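Side-chain contact in CEL44C (Paenibacillus polymyxa, PDB 2YIH), which hydrolyses xyloglucan and probably other beta-1,4-glucans as an endo-acting glycoside hydrolase of family 44: residues D185-P188 with A189-S192. The protein carries 8 engineered substitutions. Numbering follows the deposited sequence.
Sequences DNEP and ALWS. With BGC (beta-D-glucopyranose), chain B.
Two successive i to i+3 backbone bonds, Leu-190 N to Glu-187 O (2.9 Å) and Trp-191 N to Pro-188 O (3.0 Å), turn the chain tightly where it leaves the fourth strand of the TIM barrel, 181-184, and enters helix 191-194. An Asn-Glu pair at the end of the fourth strand recalls clan GH-A glycosidases, in which the glutamate is the acid/base; the position of Glu-187 in the glycan pocket is consistent with that role. The indole of Trp-191 folds back over the turn, its CG beside the backbone N and anti to the carbonyl carbon (chi1 -78°). Pro-188 CA lies under one face, 3.5 Å from the five-membered ring centroid in a CH-pi contact. At the ring edge NE1 donates to Asp-185 OD1 (2.9 Å), coming from above the carboxylate, whose plane stands 76° from the indole. The same oxygen accepts from Asn-186 N and bonds Thr-51 OG1, while Met-112 N binds OD2, so this buried carboxylate is held through both oxygens. With a leucine here the indole N-H is gone, and Asp-185 OD1 would probably be held less firmly, with Pro-188 CA losing its flat aromatic cover. On the substrate side, Glu-187 OE2 bonds His-284 ND1. Leu-190 CD1 packs against C3 of a bound beta-D-glucopyranose (3.6 Å), whose O4 lies 2.6 Å from Glu-187 OE1.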
loop_
_atom_site.group_PDB
_atom_site.type_symbol
_atom_site.label_atom_id
_atom_site.label_comp_id
_atom_site.label_asym_id
_atom_site.label_seq_id
_atom_site.Cartn_x
_atom_site.Cartn_y
_atom_site.Cartn_z
ATOM N N ASP A 185 -8.288 -5.613 10.739
ATOM C CA ASP A 185 -8.628 -6.729 9.840
ATOM C C ASP A 185 -8.324 -6.309 8.376
ATOM O O ASP A 185 -7.405 -5.507 8.128
ATOM C CB ASP A 185 -10.086 -7.145 10.066
ATOM C CG ASP A 185 -10.353 -8.603 9.667
ATOM O OD1 ASP A 185 -10.412 -8.889 8.452
ATOM O OD2 ASP A 185 -10.452 -9.427 10.572
ATOM N N ASN A 186 -9.111 -6.821 7.421
ATOM C CA ASN A 186 -8.789 -6.747 6.008
ATOM C C ASN A 186 -10.088 -6.880 5.229
ATOM O O ASN A 186 -10.791 -7.894 5.381
ATOM C CB ASN A 186 -7.840 -7.912 5.623
ATOM C CG ASN A 186 -7.477 -7.904 4.143
ATOM O OD1 ASN A 186 -8.041 -8.688 3.349
ATOM N ND2 ASN A 186 -6.604 -7.006 3.758
ATOM N N GLU A 187 -10.401 -5.866 4.427
ATOM C CA GLU A 187 -11.509 -5.927 3.452
ATOM C C GLU A 187 -12.835 -6.426 4.063
ATOM O O GLU A 187 -13.411 -7.446 3.584
ATOM C CB GLU A 187 -11.120 -6.792 2.221
ATOM C CG GLU A 187 -9.882 -6.195 1.513
ATOM C CD GLU A 187 -9.470 -6.888 0.217
ATOM O OE1 GLU A 187 -10.031 -7.981 -0.145
ATOM O OE2 GLU A 187 -8.567 -6.289 -0.467
ATOM N N PRO A 188 -13.342 -5.697 5.067
ATOM C CA PRO A 188 -14.562 -6.140 5.772
ATOM C C PRO A 188 -15.810 -6.294 4.879
ATOM O O PRO A 188 -16.620 -7.214 5.109
ATOM C CB PRO A 188 -14.755 -5.055 6.841
ATOM C CG PRO A 188 -14.047 -3.820 6.241
ATOM C CD PRO A 188 -12.808 -4.431 5.641
ATOM N N ALA A 189 -15.942 -5.479 3.829
ATOM C CA ALA A 189 -17.095 -5.595 2.915
ATOM C C ALA A 189 -17.024 -6.845 2.068
ATOM O O ALA A 189 -18.038 -7.238 1.496
ATOM C CB ALA A 189 -17.239 -4.355 2.027
ATOM N N LEU A 190 -15.855 -7.517 2.107
ATOM C CA LEU A 190 -15.686 -8.835 1.479
ATOM C C LEU A 190 -15.680 -10.004 2.456
ATOM O O LEU A 190 -15.601 -11.162 2.000
ATOM C CB LEU A 190 -14.449 -8.877 0.569
ATOM C CG LEU A 190 -14.516 -7.906 -0.614
ATOM C CD1 LEU A 190 -13.353 -8.177 -1.537
ATOM C CD2 LEU A 190 -15.827 -7.960 -1.389
ATOM N N TRP A 191 -15.850 -9.743 3.758
ATOM C CA TRP A 191 -15.857 -10.854 4.702
ATOM C C TRP A 191 -16.855 -11.933 4.268
ATOM O O TRP A 191 -16.565 -13.138 4.380
ATOM C CB TRP A 191 -16.244 -10.381 6.101
ATOM C CG TRP A 191 -15.172 -9.708 6.859
ATOM C CD1 TRP A 191 -13.811 -9.690 6.578
ATOM C CD2 TRP A 191 -15.356 -8.913 8.031
ATOM N NE1 TRP A 191 -13.152 -8.943 7.541
ATOM C CE2 TRP A 191 -14.078 -8.455 8.437
ATOM C CE3 TRP A 191 -16.477 -8.551 8.781
ATOM C CZ2 TRP A 191 -13.890 -7.652 9.577
ATOM C CZ3 TRP A 191 -16.305 -7.742 9.943
ATOM C CH2 TRP A 191 -15.020 -7.306 10.321
ATOM N N SER A 192 -18.045 -11.535 3.832
ATOM C CA SER A 192 -19.066 -12.569 3.545
ATOM C C SER A 192 -18.771 -13.336 2.277
ATOM O O SER A 192 -19.325 -14.421 2.055
ATOM C CB SER A 192 -20.489 -11.973 3.491
ATOM O OG SER A 192 -20.598 -11.103 2.396
HETATM C C2 BGC B . -11.827 -10.727 -4.237
HETATM C C3 BGC B . -11.124 -10.608 -2.883
HETATM C C4 BGC B . -9.758 -9.949 -3.074
HETATM C C5 BGC B . -9.835 -8.686 -3.931
HETATM C C6 BGC B . -8.409 -8.258 -4.269
HETATM C C1 BGC B . -11.908 -9.344 -4.882
HETATM O O2 BGC B . -13.150 -11.260 -4.091
HETATM O O3 BGC B . -10.934 -11.904 -2.293
HETATM O O4 BGC B . -9.086 -9.651 -1.839
HETATM O O5 BGC B . -10.565 -8.945 -5.136
HETATM O O6 BGC B . -7.623 -9.383 -4.686
HETATM O O HOH W 1 -19.023 -8.646 4.506
#